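Local structure of uncharacterized protein (5AZ0) at residues V105-Y109 and M341-K345; G146-K150 and Q319-N323; N176-Q181 and N323-D327. The protein probably catalyses the NAD(P)H-dependent reduction of aldehydes and ketones to alcohols, as a silkworm member of the aldo-keto reductase family. All blocks are in the same frame, centred on the assembly; numbering follows the deposited sequence.

All three interactions pin the long tail that follows helix 297-304 to loops at the carboxy-terminal ends of the barrel strands, the side where aldo-keto reductases hold their active site. Interaction 1 ties residues 341-345 to the loop after strand 100-105, interaction 2 ties 319-323 to the loop after strand 133-136, and interaction 3 ties 323-327 to the start of helix 179-188. Centre to centre, interaction 2 lies about 14 Å from interaction 1 and about 13 Å from interaction 3, with which it shares Asn323; the centres of interactions 1 and 3 are about 19 Å apart. An acetate ion, probably from the crystallisation liquor, comes within about 3 Å (nearest atoms) of the Phe326 side chain.

Interaction 1. Residues V105-Y109 and M341-K345; sequences VWQHY and MRKWK
Trp106 is gripped twice by the tail: Trp344 sets the edge of its own six-membered ring against one indole face of Trp106, while the backbone O of Met341 accepts the indole N-H in the ring plane. The Trp344 contact is a T-shaped stack, planes at 85°, in which CH2 of Trp344 comes to 3.4 Å from CD1 of Trp106. On the opposite face of the same indole lies the amide of Gln107, its NE2 3.2 Å above the ring plane. The hydrogen bond from Trp106 NE1 to Met341 O is 3.1 Å long and bent, and the donor stands well above the carbonyl plane. CG of Trp106 lies trans to the backbone N (chi1 -161°), which carries the indole across to the tail. CZ2 of the indole also meets Met341 CE at 4.2 Å. His108 completes an aromatic cluster, presenting CE1 in its ring plane to Trp344 CH2 at 3.7 Å. Replacing Trp106 with a leucine would probably leave Met341 O without its donor and the edge of Trp344 without a flat face to press on. Phe74 stacks on Trp106 and meets Trp344 edge-to-face, and Arg76 makes a cation-pi contact with Trp344. The loop joins strand 100-105 to helix 112-126, and Val105 pairs through its backbone with Leu135 of strand 133-136.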
ATOM      1  N   VAL A 105      -6.149   7.523   6.190  1.00 18.06           N
ATOM      2  CA  VAL A 105      -6.435   8.831   6.811  1.00 19.42           C
ATOM      3  C   VAL A 105      -5.141   9.627   6.671  1.00 24.85           C
ATOM      4  O   VAL A 105      -4.008   9.175   7.166  1.00 22.60           O
ATOM      5  CB  VAL A 105      -6.698   8.631   8.306  1.00 18.63           C
ATOM      6  CG1 VAL A 105      -6.805   9.950   9.088  1.00 20.27           C
ATOM      7  CG2 VAL A 105      -7.989   7.831   8.470  1.00 19.26           C
ATOM      8  N   TRP A 106      -5.278  10.831   6.127  1.00 22.79           N
ATOM      9  CA  TRP A 106      -4.150  11.690   5.852  1.00 22.15           C
ATOM     10  C   TRP A 106      -3.731  12.555   7.035  1.00 22.59           C
ATOM     11  O   TRP A 106      -4.361  12.523   8.138  1.00 22.19           O
ATOM     12  CB  TRP A 106      -4.519  12.543   4.615  1.00 27.40           C
ATOM     13  CG  TRP A 106      -3.399  13.213   3.823  1.00 27.18           C
ATOM     14  CD1 TRP A 106      -3.189  14.568   3.717  1.00 28.33           C
ATOM     15  CD2 TRP A 106      -2.405  12.595   2.991  1.00 25.67           C
ATOM     16  NE1 TRP A 106      -2.115  14.826   2.895  1.00 26.81           N
ATOM     17  CE2 TRP A 106      -1.616  13.656   2.416  1.00 28.52           C
ATOM     18  CE3 TRP A 106      -2.080  11.284   2.687  1.00 23.91           C
ATOM     19  CZ2 TRP A 106      -0.548  13.419   1.566  1.00 27.86           C
ATOM     20  CZ3 TRP A 106      -1.021  11.022   1.825  1.00 26.13           C
ATOM     21  CH2 TRP A 106      -0.253  12.087   1.264  1.00 28.54           C
ATOM     22  N   GLN A 107      -2.685  13.377   6.804  1.00 24.37           N
ATOM     23  CA  GLN A 107      -1.846  14.011   7.867  1.00 25.69           C
ATOM     24  C   GLN A 107      -2.544  15.060   8.641  1.00 26.52           C
ATOM     25  O   GLN A 107      -2.212  15.292   9.831  1.00 24.10           O
ATOM     26  CB  GLN A 107      -0.548  14.623   7.291  1.00 29.30           C
ATOM     27  CG  GLN A 107       0.520  13.587   6.945  1.00 29.75           C
ATOM     28  CD  GLN A 107       0.175  12.662   5.792  1.00 26.74           C
ATOM     29  OE1 GLN A 107      -0.467  11.645   5.996  1.00 28.05           O
ATOM     30  NE2 GLN A 107       0.663  12.950   4.611  1.00 27.99           N
ATOM     31  N   HIS A 108      -3.598  15.633   8.038  1.00 28.32           N
ATOM     32  CA  HIS A 108      -4.410  16.626   8.792  1.00 27.06           C
ATOM     33  C   HIS A 108      -5.519  16.103   9.628  1.00 26.69           C
ATOM     34  O   HIS A 108      -6.208  16.890  10.309  1.00 24.09           O
ATOM     35  CB  HIS A 108      -4.871  17.771   7.893  1.00 28.84           C
ATOM     36  CG  HIS A 108      -5.759  17.370   6.771  1.00 32.40           C
ATOM     37  ND1 HIS A 108      -5.343  16.560   5.753  1.00 33.91           N
ATOM     38  CD2 HIS A 108      -7.024  17.752   6.453  1.00 30.15           C
ATOM     39  CE1 HIS A 108      -6.314  16.441   4.858  1.00 36.17           C
ATOM     40  NE2 HIS A 108      -7.330  17.174   5.251  1.00 32.99           N
ATOM     41  N   TYR A 109      -5.652  14.776   9.716  1.00 25.01           N
ATOM     42  CA  TYR A 109      -6.744  14.213  10.548  1.00 24.89           C
ATOM     43  C   TYR A 109      -6.128  13.364  11.658  1.00 26.75           C
ATOM     44  O   TYR A 109      -6.495  12.179  11.846  1.00 24.89           O
ATOM     45  CB  TYR A 109      -7.726  13.429   9.572  1.00 24.58           C
ATOM     46  CG  TYR A 109      -8.633  14.339   8.793  1.00 27.42           C
ATOM     47  CD1 TYR A 109      -9.692  14.952   9.412  1.00 33.95           C
ATOM     48  CD2 TYR A 109      -8.434  14.640   7.461  1.00 35.72           C
ATOM     49  CE1 TYR A 109     -10.501  15.855   8.754  1.00 45.68           C
ATOM     50  CE2 TYR A 109      -9.298  15.542   6.766  1.00 33.20           C
ATOM     51  CZ  TYR A 109     -10.298  16.139   7.421  1.00 41.20           C
ATOM     52  OH  TYR A 109     -11.176  17.006   6.792  1.00 57.75           O
ATOM     53  N   MET A 341      -0.186  17.996  -2.000  1.00 42.15           N
ATOM     54  CA  MET A 341       0.060  17.114  -0.884  1.00 40.33           C
ATOM     55  C   MET A 341      -0.671  17.587   0.374  1.00 43.15           C
ATOM     56  O   MET A 341      -0.439  17.037   1.452  1.00 37.33           O
ATOM     57  CB  MET A 341       1.567  17.059  -0.615  1.00 41.45           C
ATOM     58  CG  MET A 341       2.435  16.841  -1.855  1.00 39.91           C
ATOM     59  SD  MET A 341       2.057  15.378  -2.767  1.00 44.10           S
ATOM     60  CE  MET A 341       2.290  14.137  -1.500  1.00 46.87           C
ATOM     61  N   ARG A 342      -1.544  18.598   0.253  1.00 40.24           N
ATOM     62  CA  ARG A 342      -2.194  19.223   1.412  1.00 41.58           C
ATOM     63  C   ARG A 342      -3.718  19.507   1.279  1.00 40.87           C
ATOM     64  O   ARG A 342      -4.428  19.450   2.266  1.00 37.83           O
ATOM     65  CB  ARG A 342      -1.495  20.554   1.727  1.00 45.58           C
ATOM     66  CG  ARG A 342      -0.157  20.451   2.426  1.00 48.49           C
ATOM     67  CD  ARG A 342       0.497  21.831   2.720  1.00 48.82           C
ATOM     68  NE  ARG A 342       0.768  22.701   1.564  1.00 42.24           N
ATOM     69  CZ  ARG A 342       0.052  23.780   1.157  1.00 47.06           C
ATOM     70  NH1 ARG A 342      -1.068  24.199   1.761  1.00 46.61           N
ATOM     71  NH2 ARG A 342       0.460  24.463   0.077  1.00 47.77           N
ATOM     72  N   LYS A 343      -4.176  19.913   0.089  1.00 48.95           N
ATOM     73  CA  LYS A 343      -5.557  20.391  -0.159  1.00 49.97           C
ATOM     74  C   LYS A 343      -5.975  19.857  -1.496  1.00 43.70           C
ATOM     75  O   LYS A 343      -5.259  20.007  -2.462  1.00 49.70           O
ATOM     76  CB  LYS A 343      -5.638  21.921  -0.218  1.00 53.17           C
ATOM     77  CG  LYS A 343      -5.438  22.594   1.130  1.00 56.17           C
ATOM     78  CD  LYS A 343      -5.314  24.137   1.038  1.00 56.74           C
ATOM     79  CE  LYS A 343      -5.723  24.731   2.377  1.00 59.39           C
ATOM     80  NZ  LYS A 343      -5.205  26.075   2.653  1.00 60.59           N
ATOM     81  N   TRP A 344      -7.139  19.219  -1.553  1.00 48.08           N
ATOM     82  CA  TRP A 344      -7.652  18.665  -2.813  1.00 44.28           C
ATOM     83  C   TRP A 344      -9.184  18.391  -2.680  1.00 47.88           C
ATOM     84  O   TRP A 344      -9.719  18.339  -1.551  1.00 50.72           O
ATOM     85  CB  TRP A 344      -6.875  17.371  -3.186  1.00 42.67           C
ATOM     86  CG  TRP A 344      -7.163  16.186  -2.194  1.00 38.75           C
ATOM     87  CD1 TRP A 344      -8.100  15.194  -2.337  1.00 36.58           C
ATOM     88  CD2 TRP A 344      -6.520  15.942  -0.931  1.00 37.05           C
ATOM     89  NE1 TRP A 344      -8.079  14.355  -1.254  1.00 34.60           N
ATOM     90  CE2 TRP A 344      -7.129  14.796  -0.367  1.00 34.79           C
ATOM     91  CE3 TRP A 344      -5.481  16.568  -0.235  1.00 34.38           C
ATOM     92  CZ2 TRP A 344      -6.739  14.268   0.852  1.00 31.14           C
ATOM     93  CZ3 TRP A 344      -5.110  16.056   0.993  1.00 40.88           C
ATOM     94  CH2 TRP A 344      -5.752  14.901   1.527  1.00 35.17           C
ATOM     95  N   LYS A 345      -9.841  18.157  -3.819  1.00 54.81           N
ATOM     96  CA  LYS A 345     -11.231  17.695  -3.873  1.00 64.29           C
ATOM     97  C   LYS A 345     -11.294  16.220  -4.350  1.00 55.42           C
ATOM     98  O   LYS A 345     -10.425  15.775  -5.110  1.00 58.52           O
ATOM     99  CB  LYS A 345     -12.101  18.650  -4.768  1.00 75.66           C
ATOM    100  CG  LYS A 345     -12.256  18.266  -6.261  1.00 90.65           C
ATOM    101  CD  LYS A 345     -13.471  18.922  -6.942  1.00103.19           C
ATOM    102  CE  LYS A 345     -13.834  18.259  -8.278  1.00106.04           C
ATOM    103  NZ  LYS A 345     -14.494  16.925  -8.116  1.00103.89           N
TER

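Interaction 2. Residues G146-K150 and Q319-N323; sequences GVDEK and QPYEN
Tyr321 and Asp148 carry the direct hydrogen bonds between these two loops. The Tyr321 hydroxyl donates to Gly146 O, which lies at the ring edge, near its plane; the modelled OH to O separation of 2.5 Å is very short, and its exact value is doubtful. Gly146 itself has backbone angles (phi 97°) at which a side chain would jam against the preceding carbonyl. From the same loop as Gly146, Asp148 reaches across to 319-323 with its carboxylate, its CG trans to the backbone N (chi1 -168°). Glu322 N donates to Asp148 OD2 at 2.8 Å in a nearly straight bond, 174°, arriving on the syn side and somewhat out of the carboxylate plane. The other oxygen turns back on its own loop: Lys150 N donates to Asp148 OD1, closing an Asx turn; with both oxygens held, the carboxylate is probably limited in its rotation. The loop so shaped follows strand 133-136 of the TIM barrel, and its partner belongs to the carboxy-terminal tail; in aldo-keto reductases loops from these two places border the substrate pocket.

In the apolar packing, Asp148 CB lies 3.5 Å from Tyr321 CD2, the two side chains running past each other in opposite directions, and Tyr321 also packs on Ile142 and Ile337. Among the charges, Lys150 NZ and Glu322 OE2 form a long salt bridge of 3.8 Å. A water 2.8 Å from both Asp148 OD1 and Glu322 O links them. A second donates to Asp148 OD2, 2.6 Å away, and weakly to Pro320 O, while a third donates to Glu322 OE2.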
ATOM      1  N   GLY A 146       0.463  23.320   6.246  1.00 33.51           N
ATOM      2  CA  GLY A 146       1.860  22.933   6.346  1.00 30.62           C
ATOM      3  C   GLY A 146       2.368  23.117   7.745  1.00 30.83           C
ATOM      4  O   GLY A 146       3.530  22.978   7.942  1.00 30.71           O
ATOM      5  N   VAL A 147       1.513  23.408   8.723  1.00 31.61           N
ATOM      6  CA  VAL A 147       1.952  23.535  10.098  1.00 32.89           C
ATOM      7  C   VAL A 147       2.130  22.136  10.752  1.00 37.01           C
ATOM      8  O   VAL A 147       1.275  21.270  10.674  1.00 30.99           O
ATOM      9  CB  VAL A 147       0.960  24.361  10.930  1.00 35.16           C
ATOM     10  CG1 VAL A 147       1.355  24.404  12.392  1.00 33.30           C
ATOM     11  CG2 VAL A 147       0.827  25.795  10.390  1.00 37.33           C
ATOM     12  N   ASP A 148       3.243  21.943  11.432  1.00 33.60           N
ATOM     13  CA  ASP A 148       3.476  20.753  12.169  1.00 30.84           C
ATOM     14  C   ASP A 148       2.667  20.813  13.403  1.00 33.50           C
ATOM     15  O   ASP A 148       2.925  21.676  14.237  1.00 32.92           O
ATOM     16  CB  ASP A 148       4.958  20.613  12.517  1.00 33.53           C
ATOM     17  CG  ASP A 148       5.308  19.201  13.060  1.00 33.08           C
ATOM     18  OD1 ASP A 148       4.367  18.429  13.294  1.00 29.92           O
ATOM     19  OD2 ASP A 148       6.510  18.857  13.225  1.00 37.09           O
ATOM     20  N   GLU A 149       1.699  19.881  13.572  1.00 28.91           N
ATOM     21  CA  GLU A 149       0.809  19.922  14.728  1.00 26.26           C
ATOM     22  C   GLU A 149       1.380  19.203  15.846  1.00 26.68           C
ATOM     23  O   GLU A 149       0.853  19.289  16.924  1.00 25.99           O
ATOM     24  CB  GLU A 149      -0.616  19.410  14.364  1.00 31.97           C
ATOM     25  CG  GLU A 149      -1.189  20.320  13.285  1.00 35.36           C
ATOM     26  CD  GLU A 149      -2.611  20.096  12.861  1.00 38.94           C
ATOM     27  OE1 GLU A 149      -2.957  19.022  12.353  1.00 38.14           O
ATOM     28  OE2 GLU A 149      -3.359  21.066  12.939  1.00 35.43           O
ATOM     29  N   LYS A 150       2.475  18.465  15.604  1.00 29.22           N
ATOM     30  CA  LYS A 150       3.195  17.764  16.660  1.00 28.11           C
ATOM     31  C   LYS A 150       2.289  16.916  17.457  1.00 26.25           C
ATOM     32  O   LYS A 150       2.366  16.881  18.671  1.00 27.22           O
ATOM     33  CB  LYS A 150       3.960  18.780  17.541  1.00 34.98           C
ATOM     34  CG  LYS A 150       4.987  19.595  16.700  1.00 40.65           C
ATOM     35  CD  LYS A 150       5.760  20.639  17.549  1.00 45.20           C
ATOM     36  CE  LYS A 150       6.795  21.363  16.686  1.00 49.54           C
ATOM     37  NZ  LYS A 150       7.781  22.086  17.538  1.00 54.28           N
ATOM     38  N   GLN A 319      10.715  16.081   5.467  1.00 31.42           N
ATOM     39  CA  GLN A 319      11.868  15.914   6.437  1.00 31.34           C
ATOM     40  C   GLN A 319      11.841  16.743   7.686  1.00 30.57           C
ATOM     41  O   GLN A 319      12.117  16.202   8.752  1.00 32.98           O
ATOM     42  CB  GLN A 319      13.244  16.109   5.817  1.00 34.66           C
ATOM     43  CG  GLN A 319      13.561  15.169   4.660  1.00 43.05           C
ATOM     44  CD  GLN A 319      15.062  15.073   4.321  1.00 49.06           C
ATOM     45  OE1 GLN A 319      15.526  14.045   3.809  1.00 45.71           O
ATOM     46  NE2 GLN A 319      15.808  16.158   4.569  1.00 48.20           N
ATOM     47  N   PRO A 320      11.479  18.037   7.594  1.00 31.86           N
ATOM     48  CA  PRO A 320      11.473  18.870   8.834  1.00 34.59           C
ATOM     49  C   PRO A 320      10.353  18.580   9.828  1.00 36.96           C
ATOM     50  O   PRO A 320      10.338  19.191  10.911  1.00 34.84           O
ATOM     51  CB  PRO A 320      11.295  20.310   8.327  1.00 37.15           C
ATOM     52  CG  PRO A 320      11.295  20.236   6.856  1.00 37.47           C
ATOM     53  CD  PRO A 320      11.162  18.808   6.387  1.00 35.20           C
ATOM     54  N   TYR A 321       9.412  17.665   9.514  1.00 36.77           N
ATOM     55  CA  TYR A 321       8.249  17.445  10.435  1.00 29.72           C
ATOM     56  C   TYR A 321       8.566  16.425  11.458  1.00 25.21           C
ATOM     57  O   TYR A 321       9.254  15.466  11.187  1.00 28.30           O
ATOM     58  CB  TYR A 321       6.977  17.095   9.601  1.00 32.28           C
ATOM     59  CG  TYR A 321       6.543  18.306   8.825  1.00 31.03           C
ATOM     60  CD1 TYR A 321       7.077  18.584   7.624  1.00 31.76           C
ATOM     61  CD2 TYR A 321       5.599  19.195   9.371  1.00 38.18           C
ATOM     62  CE1 TYR A 321       6.745  19.754   6.959  1.00 37.12           C
ATOM     63  CE2 TYR A 321       5.231  20.358   8.730  1.00 34.85           C
ATOM     64  CZ  TYR A 321       5.812  20.639   7.540  1.00 34.83           C
ATOM     65  OH  TYR A 321       5.450  21.781   6.880  1.00 32.80           O
ATOM     66  N   GLU A 322       8.043  16.577  12.651  1.00 26.36           N
ATOM     67  CA  GLU A 322       8.193  15.531  13.610  1.00 30.56           C
ATOM     68  C   GLU A 322       7.588  14.189  13.070  1.00 34.73           C
ATOM     69  O   GLU A 322       6.607  14.174  12.292  1.00 30.93           O
ATOM     70  CB  GLU A 322       7.600  15.965  14.936  1.00 34.06           C
ATOM     71  CG  GLU A 322       8.456  17.079  15.591  1.00 39.02           C
ATOM     72  CD  GLU A 322       8.104  17.471  17.021  1.00 41.29           C
ATOM     73  OE1 GLU A 322       7.180  16.885  17.665  1.00 40.03           O
ATOM     74  OE2 GLU A 322       8.769  18.416  17.491  1.00 47.89           O
ATOM     75  N   ASN A 323       8.245  13.082  13.394  1.00 28.91           N
ATOM     76  CA  ASN A 323       7.834  11.734  12.959  1.00 27.72           C
ATOM     77  C   ASN A 323       8.008  11.428  11.490  1.00 26.09           C
ATOM     78  O   ASN A 323       7.677  10.320  11.023  1.00 25.65           O
ATOM     79  CB  ASN A 323       6.411  11.416  13.453  1.00 27.28           C
ATOM     80  CG  ASN A 323       6.341  11.257  14.940  1.00 26.63           C
ATOM     81  OD1 ASN A 323       5.545  11.893  15.651  1.00 28.72           O
ATOM     82  ND2 ASN A 323       7.080  10.329  15.420  1.00 31.43           N
TER
HETATM   83  O   HOH W   1       4.359  15.719  12.822  1.00 23.77           O
HETATM   84  O   HOH W   2       8.458  20.634  13.274  1.00 38.72           O
HETATM   85  O   HOH W   3      10.124  20.447  15.712  1.00 52.14           O

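Interaction 3. Residues N176-Q181 and N323-D327; sequences NFNIEQ and NYPFD
Asn178 and Gln181 each offer an amide N-H to a backbone carbonyl of the tail. Asn178 ND2 donates to Pro325 O at 2.9 Å and 171°, the donor lying in the carbonyl plane on a lone pair and the oxygen almost in the plane of the asparagine amide. Gln181 NE2 reaches Asn323 O at the same 2.9 Å, but the bond is more bent, 147°, and the donor is tilted from the carbonyl plane. Beside these two bonds the Pro325 ring packs, its CB 3.2 Å from Asn176 O and 3.7 Å from Gln181 OE1. Farther along, Phe326 turns its ring edge to the Asn176 amide, the two planes being nearly perpendicular, while Pro325 CG rests over the rim of one face of that ring.

The two amides are held for this task by their oxygens. With CG between its backbone N and carbonyl carbon (chi1 64°), Asn178 turns OD1 to Gln181 N, accepting at 2.7 Å nearly end-on to the amide C=O, and Gln181 OE1 accepts from Asn178 N at 2.9 Å on a lone pair. With both ends of each amide engaged, neither can flip without losing bonds. Asn176 is fixed in turn by Tyr223, which bonds its OD1, and by His137 O, which takes its ND2; Tyr153 of helix 153-165 packs against both Gln181 and Asn323. The reciprocal pair is a capping box, with Asn178 as N-cap of helix 179-188, here doubling as the clamp that holds the carboxy-terminal tail to the beta-alpha loop after strand 172-175 of the TIM barrel.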
ATOM      1  N   ASN A 176       4.112   3.597   6.397  1.00 21.03           N
ATOM      2  CA  ASN A 176       5.351   4.329   6.525  1.00 21.99           C
ATOM      3  C   ASN A 176       5.885   4.504   7.931  1.00 22.37           C
ATOM      4  O   ASN A 176       6.436   5.545   8.227  1.00 26.42           O
ATOM      5  CB  ASN A 176       5.245   5.659   5.849  1.00 21.97           C
ATOM      6  CG  ASN A 176       4.876   5.545   4.381  1.00 23.89           C
ATOM      7  OD1 ASN A 176       5.627   5.008   3.555  1.00 24.76           O
ATOM      8  ND2 ASN A 176       3.720   6.091   4.041  1.00 24.22           N
ATOM      9  N   PHE A 177       5.680   3.515   8.795  1.00 22.06           N
ATOM     10  CA  PHE A 177       6.204   3.586  10.131  1.00 24.04           C
ATOM     11  C   PHE A 177       7.595   2.927  10.040  1.00 27.16           C
ATOM     12  O   PHE A 177       7.733   1.852   9.416  1.00 26.41           O
ATOM     13  CB  PHE A 177       5.307   2.833  11.136  1.00 22.95           C
ATOM     14  CG  PHE A 177       4.224   3.686  11.773  1.00 20.38           C
ATOM     15  CD1 PHE A 177       3.457   4.523  11.019  1.00 20.09           C
ATOM     16  CD2 PHE A 177       4.020   3.648  13.125  1.00 20.11           C
ATOM     17  CE1 PHE A 177       2.540   5.354  11.637  1.00 19.89           C
ATOM     18  CE2 PHE A 177       3.092   4.414  13.749  1.00 19.94           C
ATOM     19  CZ  PHE A 177       2.358   5.305  12.985  1.00 20.62           C
ATOM     20  N   ASN A 178       8.609   3.524  10.672  1.00 23.86           N
ATOM     21  CA  ASN A 178       9.925   2.891  10.695  1.00 21.53           C
ATOM     22  C   ASN A 178       9.976   1.947  11.913  1.00 23.02           C
ATOM     23  O   ASN A 178       9.036   1.846  12.667  1.00 20.09           O
ATOM     24  CB  ASN A 178      11.065   3.947  10.706  1.00 21.85           C
ATOM     25  CG  ASN A 178      11.065   4.807  11.954  1.00 20.94           C
ATOM     26  OD1 ASN A 178      10.657   4.391  13.046  1.00 23.37           O
ATOM     27  ND2 ASN A 178      11.442   6.050  11.782  1.00 23.07           N
ATOM     28  N   ILE A 179      11.127   1.300  12.153  1.00 24.36           N
ATOM     29  CA  ILE A 179      11.180   0.226  13.129  1.00 24.69           C
ATOM     30  C   ILE A 179      11.026   0.770  14.507  1.00 25.10           C
ATOM     31  O   ILE A 179      10.347   0.157  15.367  1.00 23.70           O
ATOM     32  CB  ILE A 179      12.482  -0.625  12.939  1.00 30.21           C
ATOM     33  CG1 ILE A 179      12.456  -1.861  13.825  1.00 32.17           C
ATOM     34  CG2 ILE A 179      13.794   0.228  13.161  1.00 30.25           C
ATOM     35  CD1 ILE A 179      13.590  -2.845  13.478  1.00 37.04           C
ATOM     36  N   GLU A 180      11.544   1.990  14.741  1.00 25.00           N
ATOM     37  CA  GLU A 180      11.416   2.684  16.017  0.50 24.67           C
ATOM     38  C   GLU A 180       9.956   3.036  16.303  1.00 23.35           C
ATOM     39  O   GLU A 180       9.415   2.875  17.404  1.00 23.51           O
ATOM     40  CB  GLU A 180      12.294   3.991  15.979  0.50 25.71           C
ATOM     41  CG  GLU A 180      13.831   3.801  15.923  0.50 28.80           C
ATOM     42  CD  GLU A 180      14.465   3.645  14.530  0.50 29.57           C
ATOM     43  OE1 GLU A 180      13.772   3.726  13.500  0.50 26.36           O
ATOM     44  OE2 GLU A 180      15.697   3.397  14.464  0.50 34.87           O
ATOM     45  N   GLN A 181       9.308   3.600  15.289  1.00 21.49           N
ATOM     46  CA  GLN A 181       7.826   3.926  15.424  1.00 20.96           C
ATOM     47  C   GLN A 181       6.969   2.648  15.646  1.00 21.46           C
ATOM     48  O   GLN A 181       6.097   2.593  16.524  1.00 21.27           O
ATOM     49  CB  GLN A 181       7.386   4.681  14.188  1.00 21.89           C
ATOM     50  CG  GLN A 181       8.031   6.080  14.136  1.00 22.90           C
ATOM     51  CD  GLN A 181       7.899   6.736  12.805  1.00 23.97           C
ATOM     52  OE1 GLN A 181       7.870   6.065  11.778  1.00 21.59           O
ATOM     53  NE2 GLN A 181       7.794   8.070  12.804  1.00 27.19           N
ATOM     54  N   ASN A 323       8.245  13.082  13.394  1.00 28.91           N
ATOM     55  CA  ASN A 323       7.834  11.734  12.959  1.00 27.72           C
ATOM     56  C   ASN A 323       8.008  11.428  11.490  1.00 26.09           C
ATOM     57  O   ASN A 323       7.677  10.320  11.023  1.00 25.65           O
ATOM     58  CB  ASN A 323       6.411  11.416  13.453  1.00 27.28           C
ATOM     59  CG  ASN A 323       6.341  11.257  14.940  1.00 26.63           C
ATOM     60  OD1 ASN A 323       5.545  11.893  15.651  1.00 28.72           O
ATOM     61  ND2 ASN A 323       7.080  10.329  15.420  1.00 31.43           N
ATOM     62  N   TYR A 324       8.642  12.323  10.741  1.00 26.12           N
ATOM     63  CA  TYR A 324       9.120  11.924   9.455  1.00 26.14           C
ATOM     64  C   TYR A 324       9.928  10.634   9.602  1.00 29.44           C
ATOM     65  O   TYR A 324      10.802  10.546  10.482  1.00 33.88           O
ATOM     66  CB  TYR A 324      10.032  12.943   8.886  1.00 28.02           C
ATOM     67  CG  TYR A 324      10.594  12.581   7.531  1.00 28.53           C
ATOM     68  CD1 TYR A 324       9.840  12.724   6.377  1.00 29.81           C
ATOM     69  CD2 TYR A 324      11.916  12.192   7.384  1.00 28.57           C
ATOM     70  CE1 TYR A 324      10.340  12.436   5.119  1.00 27.36           C
ATOM     71  CE2 TYR A 324      12.449  11.922   6.143  1.00 28.36           C
ATOM     72  CZ  TYR A 324      11.673  12.037   4.996  1.00 31.57           C
ATOM     73  OH  TYR A 324      12.220  11.792   3.721  1.00 28.70           O
ATOM     74  N   PRO A 325       9.620   9.616   8.775  1.00 31.46           N
ATOM     75  CA  PRO A 325      10.102   8.273   9.135  1.00 28.28           C
ATOM     76  C   PRO A 325      11.467   7.908   8.596  1.00 28.80           C
ATOM     77  O   PRO A 325      12.102   7.055   9.167  1.00 29.75           O
ATOM     78  CB  PRO A 325       9.023   7.325   8.540  1.00 27.94           C
ATOM     79  CG  PRO A 325       8.484   8.110   7.372  1.00 31.37           C
ATOM     80  CD  PRO A 325       8.501   9.570   7.793  1.00 30.06           C
ATOM     81  N   PHE A 326      11.874   8.519   7.506  1.00 28.15           N
ATOM     82  CA  PHE A 326      13.067   8.092   6.822  1.00 32.79           C
ATOM     83  C   PHE A 326      14.332   8.849   7.321  1.00 34.16           C
ATOM     84  O   PHE A 326      14.225   9.853   8.046  1.00 30.59           O
ATOM     85  CB  PHE A 326      12.879   8.278   5.323  1.00 29.78           C
ATOM     86  CG  PHE A 326      11.568   7.760   4.784  1.00 28.16           C
ATOM     87  CD1 PHE A 326      11.012   6.535   5.229  1.00 31.22           C
ATOM     88  CD2 PHE A 326      10.876   8.498   3.826  1.00 29.92           C
ATOM     89  CE1 PHE A 326       9.817   6.068   4.704  1.00 28.59           C
ATOM     90  CE2 PHE A 326       9.693   8.034   3.299  1.00 30.62           C
ATOM     91  CZ  PHE A 326       9.166   6.815   3.740  1.00 31.09           C
ATOM     92  N   ASP A 327      15.499   8.366   6.908  1.00 35.30           N
ATOM     93  CA  ASP A 327      16.796   9.039   7.245  1.00 42.19           C
ATOM     94  C   ASP A 327      16.795  10.405   6.616  1.00 36.48           C
ATOM     95  O   ASP A 327      16.375  10.536   5.509  1.00 36.20           O
ATOM     96  CB  ASP A 327      18.033   8.221   6.759  1.00 48.63           C
ATOM     97  CG  ASP A 327      18.331   6.998   7.667  1.00 54.57           C
ATOM     98  OD1 ASP A 327      17.870   6.952   8.844  1.00 51.95           O
ATOM     99  OD2 ASP A 327      19.019   6.060   7.193  1.00 71.12           O
TER